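Local atomic coordinates of globin (Geobacter sulfurreducens, PDB entry 2W31), a protein that binds heme through two axial histidines, this chain being the globin domain of a larger, probably membrane-bound globin-coupled sensor that may bind oxygen. Residues 62-65 and 66-69; 38-41 and 42-46; 82-85 and 86-89; 99-102 and 103-107. All coordinates share one frame; numbering follows the deposited sequence.

Contact 1. Residues 62-65 and 66-69; sequences LKQT and HQDW. With HEM (protoporphyrin IX containing Fe), chain C.
His66 turns its imidazole back toward the carbonyl of Leu62, one helical turn earlier, and its course from CB outward shows how the iron ligand is aimed. CB lies 3.7 Å from Leu62 O, and CG, anti to the carbonyl carbon of its own residue (chi1 -67°), keeps the ring beside that same oxygen. ND1 then donates to Leu62 O over 2.8 Å with a nearly straight N-H...O angle of 168°, the acceptor lying close to the ring plane. Leu62 O also takes the helical bond from His66 N, and the two donors reach it from opposite faces of its carbonyl plane; the ND1 bond, with NE2 on the iron, fixes the ring's rotation. CD2 and CE1 straddle the metal: CD2 is 2.9 Å from heme NB, CE1 3.1 Å from heme ND. Between them NE2 binds the iron at 2.1 Å. This is the distal helix, helix E of the globin fold, and with His93 NE2 as the second axial ligand the heme is bis-histidyl and six-coordinate. On the same side of the porphyrin Leu62 CD2 packs 3.7 Å from heme C3D, while Thr65 CG2 touches the propionate carbon CAA. Trp69 presents a face to the heme methyl CMB, which sits 3.1 Å above the ring plane and over its centre; the indole NE1 is bonded to Asn142. Away from the heme, Gln64, bent at chi2, sends NE2 to Asp68 OD1 at 2.8 Å, meeting the syn side of the carboxylate but 33° out of its plane.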
# COMPACT_ATOMS: atom_id res chain seq x y z
N LEU A 62 17.34 -15.98 -5.60
CA LEU A 62 16.18 -15.18 -5.17
C LEU A 62 16.34 -13.66 -5.28
O LEU A 62 15.35 -12.98 -5.53
CB LEU A 62 15.70 -15.59 -3.77
CG LEU A 62 15.06 -16.98 -3.67
CD1 LEU A 62 14.78 -17.35 -2.23
CD2 LEU A 62 13.76 -17.11 -4.52
N LYS A 63 17.54 -13.14 -5.08
CA LYS A 63 17.80 -11.71 -5.32
C LYS A 63 17.45 -11.33 -6.77
O LYS A 63 16.78 -10.31 -7.01
CB LYS A 63 19.27 -11.34 -4.99
CG LYS A 63 19.54 -9.84 -4.99
CD LYS A 63 21.02 -9.51 -4.73
CE LYS A 63 21.33 -9.31 -3.27
NZ LYS A 63 22.77 -8.94 -3.13
N GLN A 64 17.91 -12.13 -7.73
CA GLN A 64 17.59 -11.90 -9.14
C GLN A 64 16.09 -12.07 -9.45
O GLN A 64 15.52 -11.29 -10.22
CB GLN A 64 18.40 -12.88 -10.02
CG GLN A 64 18.19 -12.68 -11.53
CD GLN A 64 18.85 -11.42 -12.01
OE1 GLN A 64 19.97 -11.09 -11.60
NE2 GLN A 64 18.16 -10.67 -12.88
N THR A 65 15.46 -13.08 -8.85
CA THR A 65 14.03 -13.30 -9.07
C THR A 65 13.17 -12.08 -8.66
O THR A 65 12.27 -11.65 -9.40
CB THR A 65 13.57 -14.54 -8.29
OG1 THR A 65 14.17 -15.69 -8.89
CG2 THR A 65 12.07 -14.70 -8.35
N HIS A 66 13.48 -11.51 -7.50
CA HIS A 66 12.72 -10.34 -7.03
C HIS A 66 13.14 -9.06 -7.79
O HIS A 66 12.29 -8.18 -8.06
CB HIS A 66 12.83 -10.23 -5.52
CG HIS A 66 12.16 -11.36 -4.82
ND1 HIS A 66 12.78 -12.57 -4.59
CD2 HIS A 66 10.90 -11.49 -4.36
CE1 HIS A 66 11.93 -13.39 -4.01
NE2 HIS A 66 10.79 -12.74 -3.81
N GLN A 67 14.42 -9.00 -8.21
CA GLN A 67 14.89 -7.87 -9.04
C GLN A 67 14.09 -7.84 -10.36
O GLN A 67 13.62 -6.76 -10.82
CB GLN A 67 16.40 -8.01 -9.33
CG GLN A 67 16.97 -6.80 -10.04
CD GLN A 67 18.43 -7.00 -10.30
OE1 GLN A 67 19.27 -6.74 -9.43
NE2 GLN A 67 18.76 -7.47 -11.50
N ASP A 68 13.89 -9.00 -10.95
CA ASP A 68 13.19 -9.12 -12.24
C ASP A 68 11.73 -8.68 -12.10
O ASP A 68 11.21 -7.97 -12.97
CB ASP A 68 13.24 -10.55 -12.83
CG ASP A 68 14.62 -10.98 -13.31
OD1 ASP A 68 15.53 -10.14 -13.56
OD2 ASP A 68 14.78 -12.23 -13.45
N TRP A 69 11.08 -9.08 -11.00
CA TRP A 69 9.70 -8.66 -10.74
C TRP A 69 9.60 -7.11 -10.66
O TRP A 69 8.67 -6.49 -11.24
CB TRP A 69 9.15 -9.30 -9.44
CG TRP A 69 7.88 -8.57 -8.97
CD1 TRP A 69 6.60 -8.76 -9.40
CD2 TRP A 69 7.83 -7.47 -8.03
NE1 TRP A 69 5.74 -7.82 -8.79
CE2 TRP A 69 6.48 -7.05 -7.94
CE3 TRP A 69 8.81 -6.81 -7.24
CZ2 TRP A 69 6.09 -6.00 -7.08
CZ3 TRP A 69 8.42 -5.78 -6.40
CH2 TRP A 69 7.06 -5.39 -6.34
CHA HEM C . 9.26 -16.31 -5.28
CHB HEM C . 7.88 -11.75 -5.99
CHC HEM C . 7.97 -11.08 -1.19
CHD HEM C . 10.55 -15.15 -0.73
C1A HEM C . 8.86 -15.15 -5.90
C2A HEM C . 8.64 -14.97 -7.32
C3A HEM C . 8.28 -13.70 -7.53
C4A HEM C . 8.25 -13.05 -6.22
CMA HEM C . 7.93 -13.00 -8.86
CAA HEM C . 8.78 -16.09 -8.40
CBA HEM C . 7.50 -16.91 -8.24
CGA HEM C . 7.18 -17.83 -9.40
O1A HEM C . 6.81 -17.33 -10.51
O2A HEM C . 7.27 -19.07 -9.21
C1B HEM C . 7.65 -11.22 -4.73
C2B HEM C . 6.98 -9.96 -4.43
C3B HEM C . 7.00 -9.77 -3.11
C4B HEM C . 7.73 -10.89 -2.52
CMB HEM C . 6.36 -9.08 -5.54
CAB HEM C . 6.45 -8.60 -2.30
CBB HEM C . 6.58 -7.32 -2.71
C1C HEM C . 8.75 -12.08 -0.65
C2C HEM C . 9.24 -12.15 0.70
C3C HEM C . 9.98 -13.26 0.82
C4C HEM C . 9.96 -13.94 -0.46
CMC HEM C . 8.97 -11.14 1.81
CAC HEM C . 10.69 -13.74 2.10
CBC HEM C . 11.98 -14.04 2.16
C1D HEM C . 10.32 -15.89 -1.86
C2D HEM C . 10.66 -17.31 -2.02
C3D HEM C . 10.26 -17.69 -3.43
C4D HEM C . 9.73 -16.45 -4.01
CMD HEM C . 11.27 -18.22 -0.96
CAD HEM C . 10.41 -19.06 -4.15
CBD HEM C . 9.34 -20.05 -3.73
CGD HEM C . 9.78 -21.42 -4.20
O1D HEM C . 10.86 -21.92 -3.77
O2D HEM C . 9.03 -22.03 -5.00
NA HEM C . 8.63 -13.96 -5.24
NB HEM C . 8.08 -11.75 -3.55
NC HEM C . 9.21 -13.19 -1.36
ND HEM C . 9.79 -15.45 -3.05
FE HEM C . 8.94 -13.57 -3.30

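Contact 2. Residues 38-41 and 42-46. With HEM (protoporphyrin IX containing Fe), chain C.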
# COMPACT_ATOMS: atom_id res chain seq x y z
N GLN A 38 18.87 -3.68 -1.33
CA GLN A 38 18.14 -3.12 -0.19
C GLN A 38 17.01 -4.06 0.21
O GLN A 38 16.83 -4.32 1.39
CB GLN A 38 17.66 -1.70 -0.47
CG GLN A 38 18.82 -0.70 -0.53
CD GLN A 38 18.41 0.76 -0.75
OE1 GLN A 38 17.31 1.17 -0.38
NE2 GLN A 38 19.32 1.55 -1.33
N PHE A 39 16.27 -4.58 -0.78
CA PHE A 39 15.17 -5.51 -0.55
C PHE A 39 15.67 -6.77 0.15
O PHE A 39 15.14 -7.16 1.21
CB PHE A 39 14.50 -5.82 -1.92
CG PHE A 39 13.31 -6.71 -1.85
CD1 PHE A 39 12.03 -6.17 -1.76
CD2 PHE A 39 13.44 -8.10 -1.97
CE1 PHE A 39 10.91 -7.00 -1.76
CE2 PHE A 39 12.31 -8.94 -1.98
CZ PHE A 39 11.04 -8.37 -1.87
N TYR A 40 16.72 -7.37 -0.42
CA TYR A 40 17.31 -8.60 0.12
C TYR A 40 17.86 -8.39 1.53
O TYR A 40 17.55 -9.16 2.44
CB TYR A 40 18.41 -9.07 -0.81
CG TYR A 40 18.73 -10.55 -0.74
CD1 TYR A 40 18.06 -11.47 -1.56
CD2 TYR A 40 19.70 -11.02 0.14
CE1 TYR A 40 18.37 -12.83 -1.52
CE2 TYR A 40 20.00 -12.40 0.20
CZ TYR A 40 19.34 -13.28 -0.65
OH TYR A 40 19.62 -14.63 -0.63
N ASP A 41 18.61 -7.31 1.72
CA ASP A 41 19.19 -7.02 3.05
C ASP A 41 18.13 -6.72 4.13
O ASP A 41 18.31 -7.05 5.30
CB ASP A 41 20.18 -5.86 2.96
CG ASP A 41 21.45 -6.21 2.19
OD1 ASP A 41 21.73 -7.42 2.00
OD2 ASP A 41 22.16 -5.27 1.76
N TYR A 42 17.02 -6.08 3.76
CA TYR A 42 15.93 -5.83 4.70
C TYR A 42 15.34 -7.17 5.20
O TYR A 42 15.04 -7.33 6.38
CB TYR A 42 14.86 -5.02 3.98
CG TYR A 42 13.82 -4.34 4.84
CD1 TYR A 42 13.86 -2.96 5.06
CD2 TYR A 42 12.76 -5.06 5.38
CE1 TYR A 42 12.85 -2.31 5.83
CE2 TYR A 42 11.75 -4.41 6.17
CZ TYR A 42 11.82 -3.05 6.39
OH TYR A 42 10.83 -2.42 7.11
N LEU A 43 15.17 -8.12 4.28
CA LEU A 43 14.62 -9.44 4.64
C LEU A 43 15.56 -10.25 5.53
O LEU A 43 15.11 -10.96 6.45
CB LEU A 43 14.25 -10.23 3.38
CG LEU A 43 13.12 -9.63 2.50
CD1 LEU A 43 12.83 -10.56 1.32
CD2 LEU A 43 11.87 -9.35 3.31
N LEU A 44 16.86 -10.11 5.25
CA LEU A 44 17.93 -10.79 6.00
C LEU A 44 17.96 -10.26 7.43
O LEU A 44 18.53 -10.89 8.33
CB LEU A 44 19.30 -10.54 5.33
CG LEU A 44 19.65 -11.33 4.04
CD1 LEU A 44 20.99 -10.88 3.44
CD2 LEU A 44 19.66 -12.83 4.29
N GLY A 45 17.35 -9.10 7.62
CA GLY A 45 17.29 -8.44 8.92
C GLY A 45 16.14 -8.85 9.81
O GLY A 45 16.11 -8.48 10.98
N ILE A 46 15.18 -9.59 9.27
CA ILE A 46 14.07 -10.12 10.03
C ILE A 46 14.26 -11.65 10.11
O ILE A 46 14.18 -12.32 9.09
CB ILE A 46 12.68 -9.82 9.37
CG1 ILE A 46 12.40 -8.31 9.25
CG2 ILE A 46 11.56 -10.49 10.15
CD1 ILE A 46 11.23 -7.95 8.34
CHA HEM C . 9.26 -16.31 -5.28
CHB HEM C . 7.88 -11.75 -5.99
CHC HEM C . 7.97 -11.08 -1.19
CHD HEM C . 10.55 -15.15 -0.73
C1A HEM C . 8.86 -15.15 -5.90
C2A HEM C . 8.64 -14.97 -7.32
C3A HEM C . 8.28 -13.70 -7.53
C4A HEM C . 8.25 -13.05 -6.22
CMA HEM C . 7.93 -13.00 -8.86
CAA HEM C . 8.78 -16.09 -8.40
CBA HEM C . 7.50 -16.91 -8.24
CGA HEM C . 7.18 -17.83 -9.40
O1A HEM C . 6.81 -17.33 -10.51
O2A HEM C . 7.27 -19.07 -9.21
C1B HEM C . 7.65 -11.22 -4.73
C2B HEM C . 6.98 -9.96 -4.43
C3B HEM C . 7.00 -9.77 -3.11
C4B HEM C . 7.73 -10.89 -2.52
CMB HEM C . 6.36 -9.08 -5.54
CAB HEM C . 6.45 -8.60 -2.30
CBB HEM C . 6.58 -7.32 -2.71
C1C HEM C . 8.75 -12.08 -0.65
C2C HEM C . 9.24 -12.15 0.70
C3C HEM C . 9.98 -13.26 0.82
C4C HEM C . 9.96 -13.94 -0.46
CMC HEM C . 8.97 -11.14 1.81
CAC HEM C . 10.69 -13.74 2.10
CBC HEM C . 11.98 -14.04 2.16
C1D HEM C . 10.32 -15.89 -1.86
C2D HEM C . 10.66 -17.31 -2.02
C3D HEM C . 10.26 -17.69 -3.43
C4D HEM C . 9.73 -16.45 -4.01
CMD HEM C . 11.27 -18.22 -0.96
CAD HEM C . 10.41 -19.06 -4.15
CBD HEM C . 9.34 -20.05 -3.73
CGD HEM C . 9.78 -21.42 -4.20
O1D HEM C . 10.86 -21.92 -3.77
O2D HEM C . 9.03 -22.03 -5.00
NA HEM C . 8.63 -13.96 -5.24
NB HEM C . 8.08 -11.75 -3.55
NC HEM C . 9.21 -13.19 -1.36
ND HEM C . 9.79 -15.45 -3.05
FE HEM C . 8.94 -13.57 -3.30
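Phe39 and Leu43 are brought together by different first torsions: Phe39 holds CG anti to its backbone N, beside the carbonyl carbon (chi1 -177°), while Leu43 turns CG back beside its own N (chi1 -64°). Leu43 CD1 therefore comes to lie 3.7 Å from Phe39 CE2, obliquely to the ring. The same methyl packs 3.7 Å from the heme vinyl carbon CBC, and the other branch, CD2, reaches the heme methyl CMC, also at 3.7 Å. Leu43 thus straddles one pyrrole's substituents with its two methyls. Phe39 points the rim of its ring at the porphyrin, CZ standing 4.2 Å from the meso carbon CHC, and its ring also meets that of the iron ligand His66. One residue further round, Tyr40 and Leu44 repeat the pairing, with Leu44 CD1 3.5 Å from Tyr40 CD2; Tyr40 OH is held by Asp56, and its ring makes a cation-pi contact with Lys63. Backbone bonds from Leu43 N to Phe39 O (3.2 Å) and from Leu44 N to Tyr40 O (3.0 Å) set both pairs one turn apart. Tyr42 leads elsewhere, its OH bonding to His10 O of the second subunit. Phe39 and Leu43 line the distal side of the heme pocket, and their place in the chain, shortly before helix 47-50, is consistent with helix B running into helix C of the globin fold.

Contact 3. Residues 82-85 and 86-89. With HEM (protoporphyrin IX containing Fe), chain C.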
# COMPACT_ATOMS: atom_id res chain seq x y z
N TYR A 82 -0.86 -10.53 -17.35
CA TYR A 82 -0.17 -9.95 -16.20
C TYR A 82 -0.85 -10.35 -14.89
O TYR A 82 -0.15 -10.70 -13.92
CB TYR A 82 -0.15 -8.44 -16.38
CG TYR A 82 0.63 -7.66 -15.34
CD1 TYR A 82 2.01 -7.57 -15.41
CD2 TYR A 82 -0.03 -6.97 -14.31
CE1 TYR A 82 2.74 -6.84 -14.46
CE2 TYR A 82 0.68 -6.24 -13.36
CZ TYR A 82 2.06 -6.18 -13.42
OH TYR A 82 2.80 -5.44 -12.50
N ILE A 83 -2.18 -10.27 -14.82
CA ILE A 83 -2.89 -10.68 -13.60
C ILE A 83 -2.71 -12.17 -13.29
O ILE A 83 -2.57 -12.57 -12.13
CB ILE A 83 -4.40 -10.28 -13.60
CG1 ILE A 83 -5.16 -11.03 -12.50
CG2 ILE A 83 -5.01 -10.54 -14.95
CD1 ILE A 83 -6.51 -10.47 -12.21
N HIS A 84 -2.73 -13.00 -14.33
CA HIS A 84 -2.59 -14.42 -14.12
C HIS A 84 -1.24 -14.72 -13.52
O HIS A 84 -1.12 -15.53 -12.60
CB HIS A 84 -2.77 -15.15 -15.44
CG HIS A 84 -4.14 -14.99 -16.03
ND1 HIS A 84 -5.22 -14.56 -15.28
CD2 HIS A 84 -4.61 -15.20 -17.28
CE1 HIS A 84 -6.29 -14.50 -16.05
NE2 HIS A 84 -5.95 -14.89 -17.27
N ASN A 85 -0.22 -14.04 -14.02
CA ASN A 85 1.12 -14.20 -13.50
C ASN A 85 1.24 -13.76 -12.04
O ASN A 85 1.94 -14.42 -11.25
CB ASN A 85 2.11 -13.44 -14.38
CG ASN A 85 3.51 -13.82 -14.06
OD1 ASN A 85 3.89 -15.00 -14.18
ND2 ASN A 85 4.30 -12.87 -13.61
N LEU A 86 0.57 -12.67 -11.66
CA LEU A 86 0.55 -12.24 -10.26
C LEU A 86 -0.12 -13.25 -9.33
O LEU A 86 0.33 -13.45 -8.18
CB LEU A 86 -0.13 -10.88 -10.13
CG LEU A 86 0.73 -9.66 -10.44
CD1 LEU A 86 -0.14 -8.45 -10.55
CD2 LEU A 86 1.75 -9.48 -9.35
N GLN A 87 -1.18 -13.89 -9.82
CA GLN A 87 -1.87 -14.92 -9.05
C GLN A 87 -0.88 -16.05 -8.80
O GLN A 87 -0.82 -16.60 -7.69
CB GLN A 87 -3.12 -15.41 -9.80
CG GLN A 87 -4.16 -14.32 -10.00
CD GLN A 87 -5.41 -14.73 -10.76
OE1 GLN A 87 -5.36 -15.27 -11.86
NE2 GLN A 87 -6.56 -14.43 -10.17
N LYS A 88 -0.08 -16.38 -9.81
CA LYS A 88 0.94 -17.43 -9.69
C LYS A 88 1.99 -17.07 -8.66
O LYS A 88 2.38 -17.90 -7.81
CB LYS A 88 1.61 -17.65 -11.05
CG LYS A 88 2.79 -18.62 -11.07
CD LYS A 88 3.30 -18.85 -12.50
CE LYS A 88 4.61 -19.63 -12.46
NZ LYS A 88 5.60 -19.02 -13.39
N ILE A 89 2.43 -15.82 -8.70
CA ILE A 89 3.44 -15.31 -7.77
C ILE A 89 2.88 -15.42 -6.35
O ILE A 89 3.55 -15.89 -5.44
CB ILE A 89 3.86 -13.84 -8.11
CG1 ILE A 89 4.58 -13.80 -9.47
CG2 ILE A 89 4.79 -13.29 -7.04
CD1 ILE A 89 4.59 -12.41 -10.16
CHA HEM C . 9.26 -16.31 -5.28
CHB HEM C . 7.88 -11.75 -5.99
CHC HEM C . 7.97 -11.08 -1.19
CHD HEM C . 10.55 -15.15 -0.73
C1A HEM C . 8.86 -15.15 -5.90
C2A HEM C . 8.64 -14.97 -7.32
C3A HEM C . 8.28 -13.70 -7.53
C4A HEM C . 8.25 -13.05 -6.22
CMA HEM C . 7.93 -13.00 -8.86
CAA HEM C . 8.78 -16.09 -8.40
CBA HEM C . 7.50 -16.91 -8.24
CGA HEM C . 7.18 -17.83 -9.40
O1A HEM C . 6.81 -17.33 -10.51
O2A HEM C . 7.27 -19.07 -9.21
C1B HEM C . 7.65 -11.22 -4.73
C2B HEM C . 6.98 -9.96 -4.43
C3B HEM C . 7.00 -9.77 -3.11
C4B HEM C . 7.73 -10.89 -2.52
CMB HEM C . 6.36 -9.08 -5.54
CAB HEM C . 6.45 -8.60 -2.30
CBB HEM C . 6.58 -7.32 -2.71
C1C HEM C . 8.75 -12.08 -0.65
C2C HEM C . 9.24 -12.15 0.70
C3C HEM C . 9.98 -13.26 0.82
C4C HEM C . 9.96 -13.94 -0.46
CMC HEM C . 8.97 -11.14 1.81
CAC HEM C . 10.69 -13.74 2.10
CBC HEM C . 11.98 -14.04 2.16
C1D HEM C . 10.32 -15.89 -1.86
C2D HEM C . 10.66 -17.31 -2.02
C3D HEM C . 10.26 -17.69 -3.43
C4D HEM C . 9.73 -16.45 -4.01
CMD HEM C . 11.27 -18.22 -0.96
CAD HEM C . 10.41 -19.06 -4.15
CBD HEM C . 9.34 -20.05 -3.73
CGD HEM C . 9.78 -21.42 -4.20
O1D HEM C . 10.86 -21.92 -3.77
O2D HEM C . 9.03 -22.03 -5.00
NA HEM C . 8.63 -13.96 -5.24
NB HEM C . 8.08 -11.75 -3.55
NC HEM C . 9.21 -13.19 -1.36
ND HEM C . 9.79 -15.45 -3.05
FE HEM C . 8.94 -13.57 -3.30
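His84 and Gln87, three residues apart, lie side by side with imidazole and amide planes only 18° apart, an arrangement in which ND1 looks toward Gln87 OE1. The hydrogen bond is weak: ND1 and OE1 are 3.5 Å apart. Gln87 CG starts beside its own backbone N (chi1 -63°), passes 3.2 Å from Ile83 O, and the extended chain then carries the amide past the flank of Ile83 to His84. Shortened to alanine, this position would lose the amide, and His84 ND1 would probably be left without its weak acceptor and the ring freer to turn, with Ile83 stripped of some cover. Toward the core, Leu86 CD1 rests obliquely against Tyr82, 3.7 Å from CE2, while Tyr82 OH is bonded to Asn142; Leu86 also packs on Ile145 of helix 125-151. All this belongs to helix 80-96, the proximal F helix of the globin fold, whose later residue His93 is the second iron ligand. Ile89 is the second-shell residue: its backbone O accepts from His93 ND1, which helps to orient that imidazole. In the conformer given, one of two deposited, Ile89 CG2 lies 3.5 Å from heme C3A. Lys88, extended until a bend at chi4 (-135°), sends NZ to the heme propionate, where it stands 3.6 Å from O1A; the opposite charges would attract at that range, consistent with the observed role of Lys88 in heme binding.

Contact 4. Residues 99-102 and 103-107. With HEM (protoporphyrin IX containing Fe), chain C.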
# COMPACT_ATOMS: atom_id res chain seq x y z
N ASN A 99 4.17 -16.24 5.59
CA ASN A 99 2.96 -15.55 6.06
C ASN A 99 2.72 -14.31 5.18
O ASN A 99 3.66 -13.56 4.88
CB ASN A 99 3.07 -15.16 7.55
CG ASN A 99 1.73 -14.68 8.15
OD1 ASN A 99 1.23 -13.60 7.83
ND2 ASN A 99 1.18 -15.47 9.05
N ALA A 100 1.47 -14.08 4.81
CA ALA A 100 1.09 -12.93 3.94
C ALA A 100 1.58 -11.60 4.54
O ALA A 100 1.87 -10.64 3.79
CB ALA A 100 -0.42 -12.87 3.77
N HIS A 101 1.61 -11.47 5.87
CA HIS A 101 2.13 -10.23 6.52
C HIS A 101 3.45 -9.78 5.91
O HIS A 101 3.68 -8.58 5.74
CB HIS A 101 2.28 -10.47 8.04
CG HIS A 101 3.22 -9.53 8.76
ND1 HIS A 101 3.02 -8.15 8.89
CD2 HIS A 101 4.36 -9.80 9.43
CE1 HIS A 101 4.01 -7.65 9.61
NE2 HIS A 101 4.85 -8.63 9.93
N TYR A 102 4.34 -10.72 5.58
CA TYR A 102 5.67 -10.35 5.07
C TYR A 102 5.61 -9.85 3.63
O TYR A 102 6.48 -9.07 3.22
CB TYR A 102 6.67 -11.50 5.24
CG TYR A 102 6.87 -11.79 6.72
CD1 TYR A 102 7.52 -10.86 7.56
CD2 TYR A 102 6.33 -12.95 7.29
CE1 TYR A 102 7.67 -11.10 8.92
CE2 TYR A 102 6.47 -13.20 8.68
CZ TYR A 102 7.14 -12.26 9.49
OH TYR A 102 7.29 -12.47 10.87
N VAL A 103 4.57 -10.24 2.89
CA VAL A 103 4.32 -9.67 1.55
C VAL A 103 3.96 -8.18 1.71
O VAL A 103 4.50 -7.31 0.99
CB VAL A 103 3.24 -10.48 0.73
CG1 VAL A 103 2.92 -9.78 -0.61
CG2 VAL A 103 3.75 -11.90 0.43
N ASN A 104 3.05 -7.89 2.65
CA ASN A 104 2.77 -6.47 2.92
C ASN A 104 4.02 -5.70 3.36
O ASN A 104 4.25 -4.54 2.92
CB ASN A 104 1.65 -6.32 3.96
CG ASN A 104 0.27 -6.79 3.44
OD1 ASN A 104 -0.65 -5.96 3.12
ND2 ASN A 104 0.08 -8.09 3.44
N VAL A 105 4.81 -6.32 4.22
CA VAL A 105 6.05 -5.71 4.70
C VAL A 105 7.00 -5.41 3.54
O VAL A 105 7.55 -4.32 3.44
CB VAL A 105 6.76 -6.61 5.73
CG1 VAL A 105 8.16 -6.08 6.01
CG2 VAL A 105 5.95 -6.70 7.01
N ALA A 106 7.20 -6.40 2.68
CA ALA A 106 8.11 -6.27 1.55
C ALA A 106 7.66 -5.17 0.60
O ALA A 106 8.48 -4.47 0.01
CB ALA A 106 8.25 -7.59 0.82
N MET A 107 6.34 -5.03 0.46
CA MET A 107 5.78 -4.09 -0.51
C MET A 107 5.94 -2.65 -0.04
O MET A 107 6.04 -1.73 -0.85
CB MET A 107 4.30 -4.40 -0.74
CG MET A 107 3.69 -3.65 -1.92
SD MET A 107 4.50 -4.03 -3.48
CE MET A 107 3.67 -5.55 -3.93
CHA HEM C . 9.26 -16.31 -5.28
CHB HEM C . 7.88 -11.75 -5.99
CHC HEM C . 7.97 -11.08 -1.19
CHD HEM C . 10.55 -15.15 -0.73
C1A HEM C . 8.86 -15.15 -5.90
C2A HEM C . 8.64 -14.97 -7.32
C3A HEM C . 8.28 -13.70 -7.53
C4A HEM C . 8.25 -13.05 -6.22
CMA HEM C . 7.93 -13.00 -8.86
CAA HEM C . 8.78 -16.09 -8.40
CBA HEM C . 7.50 -16.91 -8.24
CGA HEM C . 7.18 -17.83 -9.40
O1A HEM C . 6.81 -17.33 -10.51
O2A HEM C . 7.27 -19.07 -9.21
C1B HEM C . 7.65 -11.22 -4.73
C2B HEM C . 6.98 -9.96 -4.43
C3B HEM C . 7.00 -9.77 -3.11
C4B HEM C . 7.73 -10.89 -2.52
CMB HEM C . 6.36 -9.08 -5.54
CAB HEM C . 6.45 -8.60 -2.30
CBB HEM C . 6.58 -7.32 -2.71
C1C HEM C . 8.75 -12.08 -0.65
C2C HEM C . 9.24 -12.15 0.70
C3C HEM C . 9.98 -13.26 0.82
C4C HEM C . 9.96 -13.94 -0.46
CMC HEM C . 8.97 -11.14 1.81
CAC HEM C . 10.69 -13.74 2.10
CBC HEM C . 11.98 -14.04 2.16
C1D HEM C . 10.32 -15.89 -1.86
C2D HEM C . 10.66 -17.31 -2.02
C3D HEM C . 10.26 -17.69 -3.43
C4D HEM C . 9.73 -16.45 -4.01
CMD HEM C . 11.27 -18.22 -0.96
CAD HEM C . 10.41 -19.06 -4.15
CBD HEM C . 9.34 -20.05 -3.73
CGD HEM C . 9.78 -21.42 -4.20
O1D HEM C . 10.86 -21.92 -3.77
O2D HEM C . 9.03 -22.03 -5.00
NA HEM C . 8.63 -13.96 -5.24
NB HEM C . 8.08 -11.75 -3.55
NC HEM C . 9.21 -13.19 -1.36
ND HEM C . 9.79 -15.45 -3.05
FE HEM C . 8.94 -13.57 -3.30
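Val105 lays its CG2 methyl over a face of the His101 imidazole, a CH-pi contact with 3.7 Å from CG2 to the ring centroid and an approach 26° off the ring normal. The nearest ring atom is His101 CE1, 3.4 Å from CG2. The imidazole in turn stands over the next ring along the chain, His101 CD2 lying 3.6 Å above the plane of Tyr102 and offset toward its rim. Both ring nitrogens of His101 are satisfied in the second subunit, ND1 by Asp144 and NE2 by His10. Asn104 folds back beside its own backbone N (chi1 -68°), and ND2 donates to Ala100 O over 3.1 Å. It comes from well above the carbonyl plane (53° out of it), whereas Asn104 N reaches the same oxygen nearly along the C=O axis. A leucine in its place would probably cost Ala100 O this second firm donor. At the helix start Asn99 is the N-cap, its OD1 taking His101 N at 2.9 Å on a lone pair. The opposite flank serves the heme: Ala106 CB is 3.7 Å from the vinyl carbon CAB, and Met107 CE 3.6 Å from CBB. Helix 100-121, helix G of the globin, therefore lies between the heme and the second subunit, with helix 125-151 covering Ala100, Val103 and Asn104, and helix 32-44 meeting Val105 and Ala106.

How the contacts relate
All four contacts border one heme. Contact 1 supplies the distal ligand His66, while contact 3 lies across the porphyrin on the proximal side, where Ile89 leads to His93; their centres are 15 Å apart, and in the Ile89 conformer given Trp69 CD1 comes within 4.2 Å of Ile89 CD1. Contact 2 backs contact 1, Phe39 CE2 lying 3.7 Å from His66 CG. Contact 4 runs along the vinyl-bearing edge and joins its neighbours: Ala106 CB packs 3.8 Å from Phe39 CE1, and Met107 CE 4.0 Å from Trp69 CZ2. Contacts 2 and 3 do not touch, their nearest atoms being about 9 Å apart. Contacts 2 and 4 also share the interface with the second subunit.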